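One contact in two related proteins. Structure 1 is DMATS type aromatic prenyltransferase from Streptomyces coelicolor, which probably transfers a dimethylallyl group from its diphosphate to C5 of the indole ring of tryptophan: PDB 6ZRZ (chain A, 1.70 Å), residues E65-F70 and R338-L343. Structure 2 is DMATS type aromatic prenyltransferase from Micromonospora olivasterospora: PDB 6ZRY (chain B, 1.65 Å), residues E62-F67 and G340-L345. Structure 2 is superposed on structure 1 by the backbone atoms of these residues (RMSD 0.24 Å); each is numbered along its deposited sequence.

Structure 1 (6ZRZ); sequences EFSLSF and RVTAYL. With 6C7 (S-(3-methylbut-2-en-1-yl) trihydrogen thiodiphosphate), chain C; TRP (tryptophan), chain D.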
loop_
_atom_site.group_PDB
_atom_site.type_symbol
_atom_site.label_atom_id
_atom_site.label_comp_id
_atom_site.label_asym_id
_atom_site.label_seq_id
_atom_site.Cartn_x
_atom_site.Cartn_y
_atom_site.Cartn_z
ATOM N N GLU A 65 0.475 5.249 -5.568
ATOM C CA GLU A 65 1.669 4.957 -4.744
ATOM C C GLU A 65 2.359 3.726 -5.289
ATOM O O GLU A 65 1.674 2.835 -5.825
ATOM C CB GLU A 65 1.262 4.768 -3.288
ATOM C CG GLU A 65 2.435 4.649 -2.362
ATOM C CD GLU A 65 2.020 4.360 -0.924
ATOM O OE1 GLU A 65 1.678 3.189 -0.626
ATOM O OE2 GLU A 65 2.062 5.288 -0.132
ATOM N N PHE A 66 3.677 3.662 -5.175
ATOM C CA PHE A 66 4.452 2.499 -5.647
ATOM C C PHE A 66 4.993 1.736 -4.464
ATOM O O PHE A 66 5.063 2.258 -3.347
ATOM C CB PHE A 66 5.601 2.937 -6.552
ATOM C CG PHE A 66 5.154 3.675 -7.791
ATOM C CD1 PHE A 66 4.620 2.991 -8.868
ATOM C CD2 PHE A 66 5.283 5.046 -7.874
ATOM C CE1 PHE A 66 4.192 3.668 -9.991
ATOM C CE2 PHE A 66 4.860 5.729 -9.009
ATOM C CZ PHE A 66 4.316 5.038 -10.062
ATOM N N SER A 67 5.398 0.532 -4.699
ATOM C CA SER A 67 6.085 -0.253 -3.663
ATOM C C SER A 67 7.034 -1.251 -4.310
ATOM O O SER A 67 6.776 -1.687 -5.477
ATOM C CB SER A 67 5.139 -0.893 -2.696
ATOM O OG SER A 67 4.368 -1.931 -3.278
ATOM N N LEU A 68 8.128 -1.517 -3.605
ATOM C CA LEU A 68 9.080 -2.592 -3.951
ATOM C C LEU A 68 9.148 -3.524 -2.791
ATOM O O LEU A 68 9.450 -3.055 -1.660
ATOM C CB LEU A 68 10.452 -2.040 -4.234
ATOM C CG LEU A 68 10.612 -1.241 -5.505
ATOM C CD1 LEU A 68 12.018 -0.662 -5.552
ATOM C CD2 LEU A 68 10.350 -2.106 -6.718
ATOM N N SER A 69 8.864 -4.777 -3.058
ATOM C CA SER A 69 8.907 -5.858 -2.084
ATOM C C SER A 69 10.158 -6.710 -2.340
ATOM O O SER A 69 10.361 -7.192 -3.506
ATOM C CB SER A 69 7.666 -6.647 -2.171
ATOM O OG SER A 69 7.485 -7.395 -1.000
ATOM N N PHE A 70 10.963 -6.895 -1.316
ATOM C CA PHE A 70 12.246 -7.633 -1.374
ATOM C C PHE A 70 12.118 -8.947 -0.598
ATOM O O PHE A 70 11.836 -8.924 0.593
ATOM C CB PHE A 70 13.371 -6.779 -0.805
ATOM C CG PHE A 70 13.595 -5.473 -1.520
ATOM C CD1 PHE A 70 14.584 -5.349 -2.491
ATOM C CD2 PHE A 70 12.844 -4.360 -1.210
ATOM C CE1 PHE A 70 14.784 -4.136 -3.138
ATOM C CE2 PHE A 70 13.068 -3.147 -1.837
ATOM C CZ PHE A 70 14.026 -3.034 -2.801
ATOM N N ARG A 338 9.843 -10.969 4.355
ATOM C CA ARG A 338 9.823 -10.098 3.163
ATOM C C ARG A 338 9.847 -8.654 3.674
ATOM O O ARG A 338 9.204 -8.386 4.728
ATOM C CB ARG A 338 8.599 -10.504 2.328
ATOM C CG ARG A 338 8.292 -9.629 1.123
ATOM C CD ARG A 338 7.313 -10.326 0.164
ATOM N NE ARG A 338 5.974 -10.512 0.750
ATOM C CZ ARG A 338 4.990 -9.617 0.737
ATOM N NH1 ARG A 338 3.826 -9.909 1.305
ATOM N NH2 ARG A 338 5.159 -8.452 0.138
ATOM N N VAL A 339 10.625 -7.776 3.040
ATOM C CA VAL A 339 10.699 -6.334 3.433
ATOM C C VAL A 339 10.132 -5.496 2.282
ATOM O O VAL A 339 10.566 -5.671 1.170
ATOM C CB VAL A 339 12.127 -5.911 3.775
ATOM C CG1 VAL A 339 12.211 -4.445 4.128
ATOM C CG2 VAL A 339 12.720 -6.774 4.878
ATOM N N THR A 340 9.193 -4.606 2.568
ATOM C CA THR A 340 8.559 -3.747 1.529
ATOM C C THR A 340 8.779 -2.279 1.875
ATOM O O THR A 340 8.592 -1.925 3.033
ATOM C CB THR A 340 7.076 -4.081 1.363
ATOM O OG1 THR A 340 6.957 -5.480 1.160
ATOM C CG2 THR A 340 6.465 -3.383 0.168
ATOM N N ALA A 341 9.149 -1.483 0.880
ATOM C CA ALA A 341 9.211 -0.018 0.935
ATOM C C ALA A 341 8.102 0.542 0.053
ATOM O O ALA A 341 7.964 0.132 -1.119
ATOM C CB ALA A 341 10.572 0.463 0.522
ATOM N N TYR A 342 7.273 1.369 0.655
ATOM C CA TYR A 342 6.176 2.100 0.006
ATOM C C TYR A 342 6.715 3.455 -0.382
ATOM O O TYR A 342 7.224 4.175 0.492
ATOM C CB TYR A 342 4.974 2.127 0.943
ATOM C CG TYR A 342 4.469 0.746 1.180
ATOM C CD1 TYR A 342 3.454 0.200 0.402
ATOM C CD2 TYR A 342 5.115 -0.085 2.106
ATOM C CE1 TYR A 342 3.070 -1.133 0.557
ATOM C CE2 TYR A 342 4.693 -1.385 2.308
ATOM C CZ TYR A 342 3.695 -1.919 1.511
ATOM O OH TYR A 342 3.324 -3.223 1.704
ATOM N N LEU A 343 6.591 3.793 -1.647
ATOM C CA LEU A 343 7.312 4.921 -2.288
ATOM C C LEU A 343 6.297 5.874 -2.886
ATOM O O LEU A 343 5.474 5.425 -3.779
ATOM C CB LEU A 343 8.247 4.396 -3.363
ATOM C CG LEU A 343 9.270 3.343 -2.916
ATOM C CD1 LEU A 343 10.088 2.848 -4.093
ATOM C CD2 LEU A 343 10.166 3.877 -1.823
HETATM O O4 6C7 C . 1.035 -8.797 1.234
HETATM P P1 6C7 C . 1.085 -7.656 0.067
HETATM O O6 6C7 C . 2.459 -7.221 -0.258
HETATM O O5 6C7 C . 0.333 -8.322 -1.220
HETATM O O2 6C7 C . 0.086 -6.446 0.502
HETATM P P3 6C7 C . 0.614 -4.944 0.814
HETATM O O8 6C7 C . 1.529 -5.155 2.122
HETATM O O7 6C7 C . 1.386 -4.300 -0.271
HETATM S S9 6C7 C . -0.834 -4.006 1.361
HETATM C C10 6C7 C . -0.092 -2.418 1.778
HETATM C C11 6C7 C . -0.962 -1.384 1.014
HETATM C C12 6C7 C . -2.157 -0.662 1.679
HETATM C C13 6C7 C . -2.970 0.323 0.867
HETATM C C14 6C7 C . -2.584 -0.920 3.124
HETATM N N TRP D . -1.623 6.865 2.776
HETATM C CA TRP D . -2.608 6.099 3.578
HETATM C C TRP D . -2.098 5.899 5.013
HETATM O O TRP D . -0.950 6.238 5.382
HETATM C CB TRP D . -2.948 4.760 2.914
HETATM C CG TRP D . -1.773 3.884 2.592
HETATM C CD1 TRP D . -1.029 3.882 1.440
HETATM C CD2 TRP D . -1.203 2.864 3.435
HETATM N NE1 TRP D . -0.038 2.938 1.520
HETATM C CE2 TRP D . -0.128 2.287 2.723
HETATM C CE3 TRP D . -1.512 2.369 4.706
HETATM C CZ2 TRP D . 0.649 1.256 3.252
HETATM C CZ3 TRP D . -0.751 1.349 5.226
HETATM C CH2 TRP D . 0.326 0.810 4.516
HETATM O OXT TRP D . -2.871 5.376 5.850
#
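Ser69 OG is gripped twice from strand 338-343. Arg338 NH2 donates to it over 2.8 Å, nearly straight (164°) and within the guanidinium plane, while Thr340 OG1 is hydrogen-bonded to it at 2.9 Å. A bend at chi3 (66°) directs the Arg338 guanidinium to the terminal phosphate of the thiodiphosphate, where NH2 meets O6 at 3.0 Å and NH1 binds O4. Tyr342 OH lies 2.7 Å from O8 of the inner, sulfur-bearing phosphate. Glu65 OE1 accepts a hydrogen bond from the indole NE1 of the bound tryptophan at 2.8 Å and lies 3.6 Å from Tyr342 CD1. Ser67 OG is held by Arg79. On the face of Leu68 and Ala341, which helix 303-312 covers, Leu68 CD1 touches Leu343 CD1 at 4.3 Å. These antiparallel strands, first and last of ten, close the ABBA barrel around tryptophan and the thiodiphosphate.

Structure 1 against structure 2
The antiparallel ladder is common to both structures: the compared CA atoms coincide within the error, and backbone bonds such as Leu68(A) N to Ala341(A) O recur as Ile65(B) N to Val343(B) O. Glu65(A), Ser67(A), Thr340(A) and Tyr342(A) keep their place in Glu62(B), Ser64(B), Thr342(B) and Tyr344(B), and tryptophan is bound in both.

The main change is polar. From Ser69(A) to Ala66(B) the hydroxyl OG goes, while CB stays in place and still touches the threonine oxygen, at 3.6 Å from Ser69(A) CB to Thr340(A) OG1 and 3.4 Å from Ala66(B) CB to Thr342(B) OG1. With OG goes its hydrogen bond to Thr340(A) OG1. The exchange of Arg338(A) for Gly340(B) removes the whole side chain from CB to the guanidinium, and with it the bond from Arg338(A) NH2 to Ser69(A) OG. Both ends of that bond are thus absent: the closest approach left is 6.7 Å, from Ala66(B) CB to Gly340(B) C. The packing of Arg338(A) CG on Phe70(A) O goes too. The guanidinium that meets the thiodiphosphate in structure 1 has no counterpart; that ligand is in structure 1 alone. Gly340(B) has no side chain to offer a diphosphate, so a diphosphate could be held less firmly from this position.

On the other face, the apolar atoms are rearranged at one position and added at the next. CG, CD1 and CD2 of Leu68(A) give way to CG1, CG2 and CD1 of Ile65(B), which branches already at CB; contact with Leu343(A) or Leu345(B) is kept. Beside it, Val343(B) adds CG1 and CG2 to the place of Ala341(A), with CB coinciding, so this strand presents more apolar surface there.

Structure 2 (6ZRY); sequences EFSIAF and GVTVYL. With TRP (tryptophan), chain E.
Glu62 OE2, which lies 3.6 Å from Tyr344 CD2 on the partner strand, accepts a hydrogen bond from the indole NE1 of the bound tryptophan at 2.7 Å, with an angle of 151° at the hydrogen. Ser64 OG is held by Arg76. Farther along this face Ala66 sets its methyl CB against Thr342 OG1 at 3.4 Å. That hydroxyl, turned anti to the carbonyl carbon (chi1 -54°), is hydrogen-bonded by Arg333 of strand 327-333, and Tyr344 OH pairs with Ser331 of the same strand. Gly340 meets the other strand through its backbone. On the face of Ile65 and Val343, which helix 305-315 covers, Ile65 CG2 touches Leu345 CD1 at 4.3 Å. On the same face Val343 CG2 lies 4.0 Å from Phe67 CE2.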
loop_
_atom_site.group_PDB
_atom_site.type_symbol
_atom_site.label_atom_id
_atom_site.label_comp_id
_atom_site.label_asym_id
_atom_site.label_seq_id
_atom_site.Cartn_x
_atom_site.Cartn_y
_atom_site.Cartn_z
ATOM N N GLU B 62 0.344 4.944 -5.524
ATOM C CA GLU B 62 1.533 4.780 -4.638
ATOM C C GLU B 62 2.304 3.563 -5.138
ATOM O O GLU B 62 1.672 2.546 -5.447
ATOM C CB GLU B 62 1.120 4.589 -3.188
ATOM C CG GLU B 62 2.298 4.418 -2.258
ATOM C CD GLU B 62 1.916 4.266 -0.798
ATOM O OE1 GLU B 62 1.879 5.281 -0.074
ATOM O OE2 GLU B 62 1.630 3.129 -0.416
ATOM N N PHE B 63 3.614 3.671 -5.252
ATOM C CA PHE B 63 4.500 2.585 -5.686
ATOM C C PHE B 63 4.980 1.832 -4.457
ATOM O O PHE B 63 4.982 2.405 -3.385
ATOM C CB PHE B 63 5.700 3.147 -6.440
ATOM C CG PHE B 63 5.347 3.936 -7.675
ATOM C CD1 PHE B 63 4.852 3.296 -8.801
ATOM C CD2 PHE B 63 5.479 5.317 -7.694
ATOM C CE1 PHE B 63 4.527 4.017 -9.952
ATOM C CE2 PHE B 63 5.156 6.036 -8.836
ATOM C CZ PHE B 63 4.675 5.387 -9.963
ATOM N N SER B 64 5.394 0.591 -4.629
ATOM C CA SER B 64 6.151 -0.141 -3.594
ATOM C C SER B 64 7.049 -1.162 -4.234
ATOM O O SER B 64 6.754 -1.611 -5.384
ATOM C CB SER B 64 5.219 -0.780 -2.563
ATOM O OG SER B 64 4.325 -1.704 -3.158
ATOM N N ILE B 65 8.119 -1.496 -3.534
ATOM C CA ILE B 65 9.062 -2.543 -3.931
ATOM C C ILE B 65 9.213 -3.508 -2.748
ATOM O O ILE B 65 9.452 -3.059 -1.645
ATOM C CB ILE B 65 10.365 -1.937 -4.470
ATOM C CG1 ILE B 65 11.348 -3.028 -4.870
ATOM C CG2 ILE B 65 10.964 -0.917 -3.537
ATOM C CD1 ILE B 65 12.349 -2.565 -5.917
ATOM N N ALA B 66 8.943 -4.765 -3.013
ATOM C CA ALA B 66 8.991 -5.874 -2.049
ATOM C C ALA B 66 10.251 -6.676 -2.308
ATOM O O ALA B 66 10.385 -7.218 -3.400
ATOM C CB ALA B 66 7.742 -6.717 -2.158
ATOM N N PHE B 67 11.118 -6.756 -1.309
ATOM C CA PHE B 67 12.330 -7.597 -1.328
ATOM C C PHE B 67 11.986 -8.936 -0.705
ATOM O O PHE B 67 11.481 -8.945 0.407
ATOM C CB PHE B 67 13.464 -6.880 -0.628
ATOM C CG PHE B 67 13.744 -5.536 -1.222
ATOM C CD1 PHE B 67 14.573 -5.409 -2.317
ATOM C CD2 PHE B 67 13.205 -4.391 -0.655
ATOM C CE1 PHE B 67 14.819 -4.169 -2.863
ATOM C CE2 PHE B 67 13.481 -3.149 -1.190
ATOM C CZ PHE B 67 14.304 -3.036 -2.283
ATOM N N GLY B 340 9.586 -11.201 3.905
ATOM C CA GLY B 340 10.474 -10.137 3.390
ATOM C C GLY B 340 10.060 -8.730 3.827
ATOM O O GLY B 340 9.235 -8.597 4.722
ATOM N N VAL B 341 10.630 -7.711 3.188
ATOM C CA VAL B 341 10.457 -6.281 3.578
ATOM C C VAL B 341 9.959 -5.505 2.366
ATOM O O VAL B 341 10.515 -5.707 1.273
ATOM C CB VAL B 341 11.772 -5.705 4.117
ATOM C CG1 VAL B 341 11.694 -4.199 4.325
ATOM C CG2 VAL B 341 12.173 -6.406 5.402
ATOM N N THR B 342 8.962 -4.655 2.550
ATOM C CA THR B 342 8.385 -3.828 1.460
ATOM C C THR B 342 8.552 -2.349 1.788
ATOM O O THR B 342 8.326 -1.954 2.907
ATOM C CB THR B 342 6.925 -4.187 1.174
ATOM O OG1 THR B 342 6.867 -5.592 0.924
ATOM C CG2 THR B 342 6.366 -3.428 -0.004
ATOM N N VAL B 343 8.954 -1.576 0.799
ATOM C CA VAL B 343 9.182 -0.121 0.930
ATOM C C VAL B 343 8.170 0.552 0.020
ATOM O O VAL B 343 8.058 0.141 -1.138
ATOM C CB VAL B 343 10.639 0.245 0.560
ATOM C CG1 VAL B 343 10.922 1.707 0.835
ATOM C CG2 VAL B 343 11.634 -0.641 1.307
ATOM N N TYR B 344 7.432 1.510 0.554
ATOM C CA TYR B 344 6.315 2.183 -0.148
ATOM C C TYR B 344 6.840 3.557 -0.518
ATOM O O TYR B 344 7.291 4.297 0.402
ATOM C CB TYR B 344 5.061 2.158 0.719
ATOM C CG TYR B 344 4.590 0.775 1.054
ATOM C CD1 TYR B 344 5.240 0.037 2.019
ATOM C CD2 TYR B 344 3.499 0.197 0.417
ATOM C CE1 TYR B 344 4.835 -1.241 2.351
ATOM C CE2 TYR B 344 3.091 -1.099 0.728
ATOM C CZ TYR B 344 3.749 -1.800 1.720
ATOM O OH TYR B 344 3.408 -3.074 2.063
ATOM N N LEU B 345 6.840 3.866 -1.812
ATOM C CA LEU B 345 7.450 5.092 -2.369
ATOM C C LEU B 345 6.378 5.990 -3.003
ATOM O O LEU B 345 5.606 5.520 -3.871
ATOM C CB LEU B 345 8.516 4.670 -3.381
ATOM C CG LEU B 345 9.679 3.869 -2.811
ATOM C CD1 LEU B 345 10.596 3.376 -3.934
ATOM C CD2 LEU B 345 10.471 4.697 -1.820
HETATM N N TRP E . -2.159 6.792 2.219
HETATM C CA TRP E . -3.090 5.963 3.062
HETATM C C TRP E . -2.511 5.819 4.471
HETATM O O TRP E . -3.231 5.376 5.385
HETATM C CB TRP E . -3.364 4.593 2.414
HETATM C CG TRP E . -2.161 3.716 2.260
HETATM C CD1 TRP E . -1.241 3.743 1.246
HETATM C CD2 TRP E . -1.747 2.658 3.146
HETATM N NE1 TRP E . -0.284 2.782 1.449
HETATM C CE2 TRP E . -0.572 2.093 2.597
HETATM C CE3 TRP E . -2.259 2.123 4.337
HETATM C CZ2 TRP E . 0.107 1.038 3.211
HETATM C CZ3 TRP E . -1.588 1.080 4.940
HETATM C CH2 TRP E . -0.427 0.543 4.380
HETATM O OXT TRP E . -1.329 6.150 4.713
#